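Local coordinates for protein transcriptional regulator, LacI family (Arthrobacter sp., PDB 4RKQ) that probably regulates transcription as a LacI-family repressor-type protein, sensing a small effector, likely a sugar, in the cleft of its periplasmic-binding-protein-like core, at residues 18-23 against 32-37; 27-32 against 75-80; 95-100 against 106-111. All coordinates share one frame; numbering follows the deposited sequence.

In the fold
All three contacts lie in one lobe of the periplasmic-binding-protein-like core, on the run of parallel strands ordered 47-52, 17-22, 73-76, 94-97, 106-110. Contacts 1 and 2 have centres about 7 Å apart and share helix 29-43, and their segments alternate along the chain; the helix meets strand 17-22 in one and segment 75-80 in the other. Contact 3 follows them in sequence, its centre about 14 Å from that of contact 1 and 11 Å from that of contact 2, and pairs the next two strands. Backbone bonds between neighbouring strands tie the three together. Contacts 2 and 3 each approach a bound ethanediol, consistent with this part of the lobe lining the effector cleft.

Contact 1 of 3, residues 18-23 against 32-37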
ATOM      1  N   VAL A  18      -8.803  11.744  15.798  1.00 11.70           N
ATOM      2  CA  VAL A  18      -9.068  10.331  15.714  1.00 13.09           C
ATOM      3  C   VAL A  18      -7.769   9.556  15.427  1.00 12.90           C
ATOM      4  O   VAL A  18      -6.940   9.945  14.598  1.00 14.76           O
ATOM      5  CB  VAL A  18     -10.079   9.985  14.612  1.00 16.92           C
ATOM      6  CG1 VAL A  18     -10.361   8.504  14.652  1.00 17.23           C
ATOM      7  CG2 VAL A  18     -11.378  10.697  14.889  1.00 26.69           C
ATOM      8  N   GLY A  19      -7.568   8.502  16.183  1.00 13.34           N
ATOM      9  CA  GLY A  19      -6.403   7.610  15.961  1.00 13.35           C
ATOM     10  C   GLY A  19      -6.808   6.390  15.164  1.00 12.04           C
ATOM     11  O   GLY A  19      -7.872   5.833  15.371  1.00 13.81           O
ATOM     12  N   LEU A  20      -5.959   5.987  14.219  1.00  8.97           N
ATOM     13  CA  LEU A  20      -6.182   4.819  13.427  1.00 11.07           C
ATOM     14  C   LEU A  20      -5.040   3.859  13.724  1.00 15.78           C
ATOM     15  O   LEU A  20      -3.866   4.178  13.510  1.00 16.99           O
ATOM     16  CB  LEU A  20      -6.139   5.241  11.956  1.00 14.14           C
ATOM     17  CG  LEU A  20      -6.713   4.575  10.749  1.00 39.05           C
ATOM     18  CD1 LEU A  20      -8.054   3.918  11.021  1.00 43.17           C
ATOM     19  CD2 LEU A  20      -6.815   5.712   9.710  1.00 24.98           C
ATOM     20  N   ALA A  21      -5.382   2.682  14.211  1.00 14.65           N
ATOM     21  CA  ALA A  21      -4.379   1.654  14.534  1.00 17.01           C
ATOM     22  C   ALA A  21      -4.405   0.524  13.449  1.00 12.60           C
ATOM     23  O   ALA A  21      -5.451  -0.093  13.182  1.00 16.48           O
ATOM     24  CB  ALA A  21      -4.649   1.095  15.919  1.00 14.47           C
ATOM     25  N   ILE A  22      -3.287   0.299  12.787  1.00 13.93           N
ATOM     26  CA  ILE A  22      -3.213  -0.777  11.809  1.00 13.06           C
ATOM     27  C   ILE A  22      -1.988  -1.653  12.094  1.00 10.70           C
ATOM     28  O   ILE A  22      -0.979  -1.122  12.499  1.00 14.17           O
ATOM     29  CB  ILE A  22      -3.180  -0.282  10.368  1.00 23.00           C
ATOM     30  CG1 ILE A  22      -2.166   0.800  10.245  1.00 16.38           C
ATOM     31  CG2 ILE A  22      -4.569   0.276   9.980  1.00 27.34           C
ATOM     32  CD1 ILE A  22      -1.751   1.053   8.828  1.00 22.61           C
ATOM     33  N   PRO A  23      -2.122  -2.967  11.881  1.00 14.07           N
ATOM     34  CA  PRO A  23      -1.049  -3.882  12.240  1.00 15.49           C
ATOM     35  C   PRO A  23       0.148  -3.854  11.316  1.00 13.74           C
ATOM     36  O   PRO A  23       1.166  -4.324  11.695  1.00 17.69           O
ATOM     37  CB  PRO A  23      -1.705  -5.260  12.173  1.00 21.63           C
ATOM     38  CG  PRO A  23      -2.883  -5.097  11.327  1.00 20.55           C
ATOM     39  CD  PRO A  23      -3.333  -3.680  11.457  1.00 12.44           C
ATOM     40  N   ALA A  32      -4.982   0.986   2.089  1.00 17.19           N
ATOM     41  CA  ALA A  32      -6.233   1.329   1.390  1.00 19.60           C
ATOM     42  C   ALA A  32      -7.342   1.658   2.371  1.00 14.68           C
ATOM     43  O   ALA A  32      -8.052   2.660   2.233  1.00 15.47           O
ATOM     44  CB  ALA A  32      -6.646   0.213   0.481  1.00 20.54           C
ATOM     45  N   PHE A  33      -7.459   0.846   3.406  1.00 15.18           N
ATOM     46  CA  PHE A  33      -8.387   1.103   4.494  1.00 15.31           C
ATOM     47  C   PHE A  33      -8.083   2.421   5.195  1.00 19.99           C
ATOM     48  O   PHE A  33      -8.955   3.259   5.387  1.00 15.31           O
ATOM     49  CB  PHE A  33      -8.337  -0.042   5.508  1.00 13.43           C
ATOM     50  CG  PHE A  33      -9.066   0.251   6.773  1.00 18.25           C
ATOM     51  CD1 PHE A  33     -10.440   0.225   6.804  1.00 17.35           C
ATOM     52  CD2 PHE A  33      -8.379   0.538   7.921  1.00 14.61           C
ATOM     53  CE1 PHE A  33     -11.130   0.493   7.942  1.00 18.60           C
ATOM     54  CE2 PHE A  33      -9.066   0.812   9.069  1.00 15.87           C
ATOM     55  CZ  PHE A  33     -10.431   0.787   9.084  1.00 16.34           C
ATOM     56  N   ALA A  34      -6.837   2.609   5.601  1.00 13.06           N
ATOM     57  CA  ALA A  34      -6.447   3.833   6.258  1.00 11.68           C
ATOM     58  C   ALA A  34      -6.735   5.058   5.420  1.00 16.07           C
ATOM     59  O   ALA A  34      -7.271   6.023   5.955  1.00 12.73           O
ATOM     60  CB  ALA A  34      -4.975   3.811   6.673  1.00 14.01           C
ATOM     61  N   SER A  35      -6.386   5.028   4.141  1.00 13.81           N
ATOM     62  CA  SER A  35      -6.599   6.169   3.267  1.00 12.48           C
ATOM     63  C   SER A  35      -8.108   6.516   3.224  1.00 13.00           C
ATOM     64  O   SER A  35      -8.497   7.677   3.232  1.00 16.98           O
ATOM     65  CB  SER A  35      -6.117   5.845   1.847  1.00 18.80           C
ATOM     66  OG  SER A  35      -6.364   6.936   0.981  1.00 19.48           O
ATOM     67  N   SER A  36      -8.957   5.494   3.153  1.00 12.58           N
ATOM     68  CA  SER A  36     -10.394   5.728   3.047  1.00 16.68           C
ATOM     69  C   SER A  36     -10.927   6.393   4.325  1.00 19.13           C
ATOM     70  O   SER A  36     -11.746   7.327   4.279  1.00 18.47           O
ATOM     71  CB  SER A  36     -11.106   4.404   2.745  1.00 22.36           C
ATOM     72  OG  SER A  36     -12.481   4.582   2.941  1.00 28.01           O
ATOM     73  N   VAL A  37     -10.456   5.933   5.478  1.00 16.26           N
ATOM     74  CA  VAL A  37     -10.828   6.539   6.757  1.00 13.22           C
ATOM     75  C   VAL A  37     -10.266   7.955   6.894  1.00 16.24           C
ATOM     76  O   VAL A  37     -10.987   8.874   7.336  1.00 13.37           O
ATOM     77  CB  VAL A  37     -10.412   5.689   7.998  1.00 13.02           C
ATOM     78  CG1 VAL A  37     -10.743   6.432   9.279  1.00 19.37           C
ATOM     79  CG2 VAL A  37     -11.117   4.339   7.990  1.00 17.95           C
TER
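Strand 18-22 and helix 32-37 run antiparallel, their N-to-C directions 171° apart, with axes 9.9 Å from each other at closest approach. At that separation no hydrogen bond joins them, and the nearest backbone pair is Leu20 with Ala34, whose CA atoms are 7.2 Å apart. The contact is buried and made by apolar side chains, with Leu20 doing most of the bridging. Its CD1 leans against the Phe33 ring, 3.8 Å from Phe33 CE2, approaching it obliquely. CD2 lies against Ala34, 4.0 Å from Ala34 CB, and both methyls reach Val37 CG1. Leu20 has CG anti to the backbone N (chi1 -158°), beside the carbonyl carbon, which carries the fork to the helix, one methyl to Phe33, the other to Ala34, and Val37 meeting both.

The pairing is that of a beta-alpha-beta unit, strand 17-22, helix 29-43 and strand 47-52, at the start of the Rossmann-like lobe of a LacI-family core. The two strands are neighbours in the sheet, and Val18 and Leu20 bond by their backbones to residues of 47-52. Helix 29-43 packs on the sheet face that carries Leu20 and Ile22, while Ala21 points away from it.

Ile22 makes the second, lighter meeting: its CG2 branch comes to the edge of the Phe33 ring, near the ring plane, 4.3 Å from Phe33 CD2. Within the helix, Val37 CG2 lies over one face of the same ring, one turn on, so that the phenyl is flanked on that face by the valine and at one edge by the isoleucine. Phe33 also meets Tyr77 edge-to-face. Ala34, besides meeting Leu20, packs on Leu25 of the second subunit, and Ser35, whose CB points away from the strand, on His55 of that subunit.

Contact 2 of 3, residues 27-32 against 75-80; sequences NPYFPA and IGYLGG. With EDO (1,2-ethanediol), chain F.
Tyr29, Phe30 and Tyr77 form an aromatic cluster. The edge of Phe30 points into the face of Tyr77 in a T-shaped pair, centroids 5.1 Å apart and planes at 78°; its CE1 stands 3.7 Å from Tyr77 CG. Tyr29 has CG opposite its backbone N (chi1 176°), sending the ring toward Tyr77, where the side chains cross at about a right angle with Tyr29 CE2 3.6 Å from Tyr77 CZ.

Among the polar links, a short hydrogen bond, 2.7 Å, joins Tyr29 OH and Tyr77 OH, either of which could donate. A phenylalanine at Tyr29 would probably leave the Tyr77 hydroxyl without this mate. Asn27 works at both ends of its amide: OD1 caps Tyr29 N at 3.0 Å, the donor lying above the carbonyl plane, while ND2 donates to O1 of the bound ethanediol at 3.0 Å. The diol, probably from the crystallisation liquor, lays C2 over one face of Tyr29, is also hydrogen-bonded to Asp227, Arg151 and Asn199, and may mark the effector pocket.

Helix 29-43 reaches segment 75-80, which continues from strand 73-76, with Leu97 of strand 94-97 also against Tyr77 and Leu246 of helix 246-262 against Tyr29.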
ATOM      1  N   ASN A  27       0.706  -5.149   3.935  1.00 12.62           N
ATOM      2  CA  ASN A  27      -0.430  -5.773   3.274  1.00 10.97           C
ATOM      3  C   ASN A  27      -1.226  -4.629   2.691  1.00 17.62           C
ATOM      4  O   ASN A  27      -1.687  -3.785   3.446  1.00 14.63           O
ATOM      5  CB  ASN A  27      -1.245  -6.538   4.284  1.00 16.41           C
ATOM      6  CG  ASN A  27      -2.549  -7.065   3.705  1.00 16.59           C
ATOM      7  OD1 ASN A  27      -2.957  -6.717   2.591  1.00 18.88           O
ATOM      8  ND2 ASN A  27      -3.238  -7.862   4.493  1.00 18.65           N
ATOM      9  N   PRO A  28      -1.319  -4.540   1.354  1.00 16.29           N
ATOM     10  CA  PRO A  28      -1.935  -3.353   0.743  1.00 21.65           C
ATOM     11  C   PRO A  28      -3.368  -3.040   1.193  1.00 15.24           C
ATOM     12  O   PRO A  28      -3.827  -1.898   1.009  1.00 16.11           O
ATOM     13  CB  PRO A  28      -1.898  -3.662  -0.749  1.00 29.52           C
ATOM     14  CG  PRO A  28      -0.729  -4.564  -0.892  1.00 26.45           C
ATOM     15  CD  PRO A  28      -0.747  -5.430   0.337  1.00 17.58           C
ATOM     16  N   TYR A  29      -4.074  -4.012   1.776  1.00 13.64           N
ATOM     17  CA  TYR A  29      -5.365  -3.714   2.368  1.00 16.33           C
ATOM     18  C   TYR A  29      -5.264  -2.575   3.369  1.00 21.12           C
ATOM     19  O   TYR A  29      -6.114  -1.713   3.393  1.00 13.11           O
ATOM     20  CB  TYR A  29      -5.946  -4.951   3.066  1.00 17.79           C
ATOM     21  CG  TYR A  29      -7.231  -4.600   3.755  1.00 13.10           C
ATOM     22  CD1 TYR A  29      -8.376  -4.366   3.016  1.00 16.26           C
ATOM     23  CD2 TYR A  29      -7.295  -4.417   5.133  1.00 15.63           C
ATOM     24  CE1 TYR A  29      -9.548  -3.977   3.636  1.00 17.97           C
ATOM     25  CE2 TYR A  29      -8.482  -4.048   5.765  1.00 20.49           C
ATOM     26  CZ  TYR A  29      -9.598  -3.796   4.998  1.00 20.29           C
ATOM     27  OH  TYR A  29     -10.787  -3.412   5.590  1.00 18.93           O
ATOM     28  N   PHE A  30      -4.241  -2.570   4.223  1.00 11.18           N
ATOM     29  CA  PHE A  30      -4.245  -1.641   5.346  1.00 11.85           C
ATOM     30  C   PHE A  30      -4.028  -0.193   4.939  1.00 13.27           C
ATOM     31  O   PHE A  30      -4.760   0.669   5.418  1.00 13.81           O
ATOM     32  CB  PHE A  30      -3.359  -2.110   6.513  1.00 14.93           C
ATOM     33  CG  PHE A  30      -3.910  -3.331   7.211  1.00 12.14           C
ATOM     34  CD1 PHE A  30      -5.111  -3.270   7.863  1.00 15.12           C
ATOM     35  CD2 PHE A  30      -3.285  -4.563   7.095  1.00 20.64           C
ATOM     36  CE1 PHE A  30      -5.651  -4.385   8.446  1.00 16.92           C
ATOM     37  CE2 PHE A  30      -3.799  -5.677   7.707  1.00 22.19           C
ATOM     38  CZ  PHE A  30      -4.992  -5.590   8.393  1.00 23.28           C
ATOM     39  N   PRO A  31      -3.135   0.079   4.007  1.00 16.25           N
ATOM     40  CA  PRO A  31      -3.066   1.463   3.521  1.00 18.50           C
ATOM     41  C   PRO A  31      -4.317   1.906   2.781  1.00 19.72           C
ATOM     42  O   PRO A  31      -4.684   3.050   2.888  1.00 15.06           O
ATOM     43  CB  PRO A  31      -1.861   1.482   2.581  1.00 21.99           C
ATOM     44  CG  PRO A  31      -1.174   0.183   2.765  1.00 17.32           C
ATOM     45  CD  PRO A  31      -1.964  -0.730   3.602  1.00 15.59           C
ATOM     46  N   ALA A  32      -4.982   0.986   2.089  1.00 17.19           N
ATOM     47  CA  ALA A  32      -6.233   1.329   1.390  1.00 19.60           C
ATOM     48  C   ALA A  32      -7.342   1.658   2.371  1.00 14.68           C
ATOM     49  O   ALA A  32      -8.052   2.660   2.233  1.00 15.47           O
ATOM     50  CB  ALA A  32      -6.646   0.213   0.481  1.00 20.54           C
ATOM     51  N   ILE A  75     -10.107   4.129  15.739  1.00 10.30           N
ATOM     52  CA  ILE A  75     -10.644   3.155  14.779  1.00 14.14           C
ATOM     53  C   ILE A  75      -9.463   2.232  14.472  1.00 13.21           C
ATOM     54  O   ILE A  75      -8.363   2.715  14.130  1.00 14.22           O
ATOM     55  CB  ILE A  75     -11.074   3.870  13.495  1.00 13.03           C
ATOM     56  CG1 ILE A  75     -12.325   4.668  13.770  1.00 16.86           C
ATOM     57  CG2 ILE A  75     -11.345   2.832  12.379  1.00 14.14           C
ATOM     58  CD1 ILE A  75     -12.598   5.689  12.661  1.00 20.89           C
ATOM     59  N   GLY A  76      -9.633   0.926  14.629  1.00 14.36           N
ATOM     60  CA  GLY A  76      -8.499   0.040  14.420  1.00 28.62           C
ATOM     61  C   GLY A  76      -8.755  -1.433  14.195  1.00 13.81           C
ATOM     62  O   GLY A  76      -9.824  -1.956  14.520  1.00 15.49           O
ATOM     63  N   TYR A  77      -7.741  -2.066  13.633  1.00 12.42           N
ATOM     64  CA  TYR A  77      -7.607  -3.505  13.607  1.00 13.36           C
ATOM     65  C   TYR A  77      -6.623  -3.820  14.722  1.00 22.82           C
ATOM     66  O   TYR A  77      -5.453  -3.494  14.633  1.00 17.08           O
ATOM     67  CB  TYR A  77      -7.066  -3.963  12.266  1.00 14.04           C
ATOM     68  CG  TYR A  77      -8.071  -4.017  11.157  1.00 16.08           C
ATOM     69  CD1 TYR A  77      -8.459  -2.847  10.449  1.00 16.30           C
ATOM     70  CD2 TYR A  77      -8.636  -5.211  10.792  1.00 17.23           C
ATOM     71  CE1 TYR A  77      -9.374  -2.914   9.419  1.00 18.29           C
ATOM     72  CE2 TYR A  77      -9.551  -5.276   9.774  1.00 19.73           C
ATOM     73  CZ  TYR A  77      -9.900  -4.155   9.086  1.00 18.20           C
ATOM     74  OH  TYR A  77     -10.832  -4.273   8.099  1.00 18.23           O
ATOM     75  N   LEU A  78      -7.101  -4.422  15.801  1.00 14.96           N
ATOM     76  CA  LEU A  78      -6.271  -4.526  17.009  1.00 16.40           C
ATOM     77  C   LEU A  78      -5.701  -5.906  17.309  1.00 21.48           C
ATOM     78  O   LEU A  78      -4.995  -6.075  18.319  1.00 19.05           O
ATOM     79  CB  LEU A  78      -7.055  -4.039  18.217  1.00 19.38           C
ATOM     80  CG  LEU A  78      -7.483  -2.554  18.165  1.00 18.92           C
ATOM     81  CD1 LEU A  78      -7.973  -2.234  19.525  1.00 21.24           C
ATOM     82  CD2 LEU A  78      -6.353  -1.618  17.759  1.00 21.26           C
ATOM     83  N   GLY A  79      -5.989  -6.882  16.458  1.00 20.57           N
ATOM     84  CA  GLY A  79      -5.409  -8.234  16.612  1.00 25.58           C
ATOM     85  C   GLY A  79      -5.789  -8.956  17.880  1.00 26.88           C
ATOM     86  O   GLY A  79      -4.998  -9.712  18.418  1.00 25.28           O
ATOM     87  N   GLY A  80      -6.991  -8.691  18.390  1.00 16.76           N
ATOM     88  CA  GLY A  80      -7.538  -9.401  19.548  1.00 23.70           C
ATOM     89  C   GLY A  80      -7.547  -8.611  20.843  1.00 22.88           C
ATOM     90  O   GLY A  80      -7.972  -9.135  21.846  1.00 19.21           O
TER
HETATM   91  C1  EDO F 402      -6.615  -8.539   5.581  1.00 29.24           C
HETATM   92  O1  EDO F 402      -6.147  -8.534   4.219  1.00 25.78           O
HETATM   93  C2  EDO F 402      -8.055  -8.086   5.671  1.00 36.97           C
HETATM   94  O2  EDO F 402      -8.818  -9.095   4.998  1.00 23.36           O

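Contact 3 of 3, residues 95-100 against 106-111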
ATOM      1  N   ILE A  95     -13.685   1.920  17.928  1.00 13.59           N
ATOM      2  CA  ILE A  95     -14.315   1.138  16.898  1.00 14.05           C
ATOM      3  C   ILE A  95     -13.284   0.145  16.380  1.00 14.44           C
ATOM      4  O   ILE A  95     -12.313   0.538  15.742  1.00 16.99           O
ATOM      5  CB  ILE A  95     -14.794   2.031  15.741  1.00 12.43           C
ATOM      6  CG1 ILE A  95     -15.832   3.021  16.311  1.00 21.43           C
ATOM      7  CG2 ILE A  95     -15.412   1.171  14.644  1.00 21.79           C
ATOM      8  CD1 ILE A  95     -16.231   4.072  15.369  1.00 35.94           C
ATOM      9  N   VAL A  96     -13.516  -1.127  16.625  1.00 11.98           N
ATOM     10  CA  VAL A  96     -12.692  -2.224  16.042  1.00 14.93           C
ATOM     11  C   VAL A  96     -13.311  -2.911  14.857  1.00 20.61           C
ATOM     12  O   VAL A  96     -14.525  -3.010  14.740  1.00 17.52           O
ATOM     13  CB  VAL A  96     -12.374  -3.321  17.096  1.00 18.11           C
ATOM     14  CG1 VAL A  96     -11.467  -2.790  18.180  1.00 30.19           C
ATOM     15  CG2 VAL A  96     -13.648  -3.889  17.715  1.00 22.78           C
ATOM     16  N   LEU A  97     -12.465  -3.435  13.979  1.00 13.84           N
ATOM     17  CA  LEU A  97     -12.932  -4.192  12.867  1.00 15.89           C
ATOM     18  C   LEU A  97     -12.415  -5.608  12.908  1.00 16.77           C
ATOM     19  O   LEU A  97     -11.285  -5.869  13.341  1.00 16.39           O
ATOM     20  CB  LEU A  97     -12.428  -3.580  11.565  1.00 21.31           C
ATOM     21  CG  LEU A  97     -13.037  -2.227  11.268  1.00 20.34           C
ATOM     22  CD1 LEU A  97     -12.267  -1.070  11.899  1.00 22.64           C
ATOM     23  CD2 LEU A  97     -13.137  -2.079   9.766  1.00 24.61           C
ATOM     24  N   ASP A  98     -13.266  -6.516  12.447  1.00 16.92           N
ATOM     25  CA  ASP A  98     -12.865  -7.889  12.134  1.00 14.91           C
ATOM     26  C   ASP A  98     -12.391  -8.708  13.331  1.00 24.04           C
ATOM     27  O   ASP A  98     -11.604  -9.629  13.172  1.00 20.09           O
ATOM     28  CB  ASP A  98     -11.823  -7.872  11.001  1.00 18.23           C
ATOM     29  CG  ASP A  98     -11.782  -9.189  10.222  1.00 35.88           C
ATOM     30  OD1 ASP A  98     -12.844  -9.799  10.061  1.00 23.19           O
ATOM     31  OD2 ASP A  98     -10.689  -9.648   9.834  1.00 30.44           O
ATOM     32  N   GLU A  99     -12.921  -8.433  14.522  1.00 13.34           N
ATOM     33  CA  GLU A  99     -12.621  -9.256  15.686  1.00 15.25           C
ATOM     34  C   GLU A  99     -13.760  -9.210  16.670  1.00 19.05           C
ATOM     35  O   GLU A  99     -14.672  -8.431  16.514  1.00 17.65           O
ATOM     36  CB  GLU A  99     -11.291  -8.862  16.339  1.00 27.27           C
ATOM     37  CG  GLU A  99     -11.217  -7.468  16.969  1.00 23.22           C
ATOM     38  CD  GLU A  99      -9.908  -7.273  17.803  1.00 26.45           C
ATOM     39  OE1 GLU A  99      -9.924  -7.451  19.021  1.00 29.14           O
ATOM     40  OE2 GLU A  99      -8.863  -7.002  17.242  1.00 27.19           O
ATOM     41  N   ASN A 100     -13.712 -10.052  17.694  1.00 14.42           N
ATOM     42  CA  ASN A 100     -14.728 -10.053  18.736  1.00 16.71           C
ATOM     43  C   ASN A 100     -14.514  -8.739  19.508  1.00 17.13           C
ATOM     44  O   ASN A 100     -13.455  -8.506  20.049  1.00 17.71           O
ATOM     45  CB  ASN A 100     -14.526 -11.248  19.661  1.00 22.76           C
ATOM     46  CG  ASN A 100     -15.542 -11.295  20.812  1.00 25.07           C
ATOM     47  OD1 ASN A 100     -15.917 -10.285  21.394  1.00 21.51           O
ATOM     48  ND2 ASN A 100     -15.947 -12.511  21.172  1.00 25.81           N
ATOM     49  N   GLY A 106     -17.781   0.347  19.619  1.00 16.11           N
ATOM     50  CA  GLY A 106     -18.274   0.082  18.302  1.00 14.36           C
ATOM     51  C   GLY A 106     -17.504  -1.002  17.629  1.00 17.00           C
ATOM     52  O   GLY A 106     -16.329  -1.237  17.949  1.00 15.63           O
ATOM     53  N   SER A 107     -18.155  -1.641  16.669  1.00 15.50           N
ATOM     54  CA  SER A 107     -17.535  -2.790  15.937  1.00 15.75           C
ATOM     55  C   SER A 107     -18.112  -2.936  14.567  1.00 17.82           C
ATOM     56  O   SER A 107     -19.296  -2.773  14.361  1.00 16.41           O
ATOM     57  CB  SER A 107     -17.773  -4.106  16.687  1.00 19.24           C
ATOM     58  OG  SER A 107     -17.053  -5.194  16.136  1.00 19.01           O
ATOM     59  N   ILE A 108     -17.244  -3.269  13.624  1.00 15.87           N
ATOM     60  CA  ILE A 108     -17.624  -3.620  12.272  1.00 18.91           C
ATOM     61  C   ILE A 108     -17.106  -5.061  12.035  1.00 19.21           C
ATOM     62  O   ILE A 108     -15.931  -5.357  12.255  1.00 17.71           O
ATOM     63  CB  ILE A 108     -16.946  -2.698  11.217  1.00 17.73           C
ATOM     64  CG1 ILE A 108     -17.138  -1.190  11.419  1.00 28.05           C
ATOM     65  CG2 ILE A 108     -17.302  -3.127   9.806  1.00 15.80           C
ATOM     66  CD1 ILE A 108     -18.553  -0.690  11.438  1.00 34.29           C
ATOM     67  N   ASN A 109     -18.006  -5.972  11.684  1.00 15.15           N
ATOM     68  CA  ASN A 109     -17.653  -7.388  11.390  1.00 13.56           C
ATOM     69  C   ASN A 109     -18.142  -7.668   9.967  1.00 23.11           C
ATOM     70  O   ASN A 109     -18.901  -6.883   9.374  1.00 20.88           O
ATOM     71  CB  ASN A 109     -18.266  -8.370  12.393  1.00 18.07           C
ATOM     72  CG  ASN A 109     -17.363  -8.650  13.618  1.00 43.10           C
ATOM     73  OD1 ASN A 109     -16.324  -8.047  13.809  1.00 49.62           O
ATOM     74  ND2 ASN A 109     -17.797  -9.567  14.460  1.00 49.56           N
ATOM     75  N   PHE A 110     -17.690  -8.768   9.396  1.00 18.11           N
ATOM     76  CA  PHE A 110     -18.053  -9.096   7.998  1.00 14.02           C
ATOM     77  C   PHE A 110     -18.702 -10.473   8.041  1.00 23.33           C
ATOM     78  O   PHE A 110     -18.349 -11.273   8.880  1.00 23.98           O
ATOM     79  CB  PHE A 110     -16.833  -9.092   7.124  1.00 24.12           C
ATOM     80  CG  PHE A 110     -16.103  -7.786   7.173  1.00 19.40           C
ATOM     81  CD1 PHE A 110     -15.165  -7.548   8.167  1.00 24.49           C
ATOM     82  CD2 PHE A 110     -16.409  -6.781   6.283  1.00 27.49           C
ATOM     83  CE1 PHE A 110     -14.539  -6.319   8.266  1.00 27.11           C
ATOM     84  CE2 PHE A 110     -15.762  -5.569   6.347  1.00 28.31           C
ATOM     85  CZ  PHE A 110     -14.835  -5.338   7.343  1.00 22.35           C
ATOM     86  N   ASP A 111     -19.675 -10.696   7.166  1.00 22.76           N
ATOM     87  CA  ASP A 111     -20.403 -11.965   7.100  1.00 24.97           C
ATOM     88  C   ASP A 111     -19.621 -12.978   6.292  1.00 23.09           C
ATOM     89  O   ASP A 111     -19.756 -13.044   5.066  1.00 21.67           O
ATOM     90  CB  ASP A 111     -21.733 -11.709   6.434  1.00 22.06           C
ATOM     91  CG  ASP A 111     -22.650 -12.912   6.463  1.00 36.74           C
ATOM     92  OD1 ASP A 111     -22.223 -14.064   6.715  1.00 23.14           O
ATOM     93  OD2 ASP A 111     -23.815 -12.677   6.197  1.00 28.67           O
TER
HETATM   94  O   HOH W   1     -15.537  -9.753  11.087  1.00 28.85           O
HETATM   95  O   HOH W   2     -14.612  -5.947  15.199  1.00 34.05           O
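Strands 95-97 and 106-110 run parallel, 17° between their directions, and three backbone hydrogen bonds join the segments. Val96 uses both its backbone polar atoms: its N donates to Gly106 O at 3.1 Å, and its O receives Ile108 N at 3.0 Å. Ile108 O in turn accepts Asp98 N at 2.9 Å. Each of these carbonyls also takes a CA-H contact: Ile95 CA meets Gly106 O, Ser107 CA meets Val96 O, and Leu97 CA meets Ile108 O.

These are adjacent strands in the parallel sheet of the Rossmann-like lobe. Strand 73-76 lies on the far side of 94-97, and strand 273-281 beyond 106-110. On the face carrying Leu97 and Ile108, these two side chains lie side by side, Leu97 CG 3.9 Å from Ile108 CB, under helix 246-262.

Past the last bridge, waters and side chains take over the bonding. One water donates to Asp98 OD1 and accepts from Phe110 N, both at 2.9 Å, bridging the two segments; Asp98 OD1 is bonded to Tyr112 OH as well. With CG anti to the backbone N (chi1 -156°), Asp98 brings OD1 to the edge of the Phe110 ring, 3.7 Å from Phe110 CD1, carboxylate and ring planes 75° apart. A second water accepts from Glu99 N and is hydrogen-bonded to Ser107 OG at 2.7 Å. The CB of Glu99 points away from segment 106-111, and its carboxylate is held by backbone nitrogens, OE1 by Ala82 N and OE2 by Gly80 N.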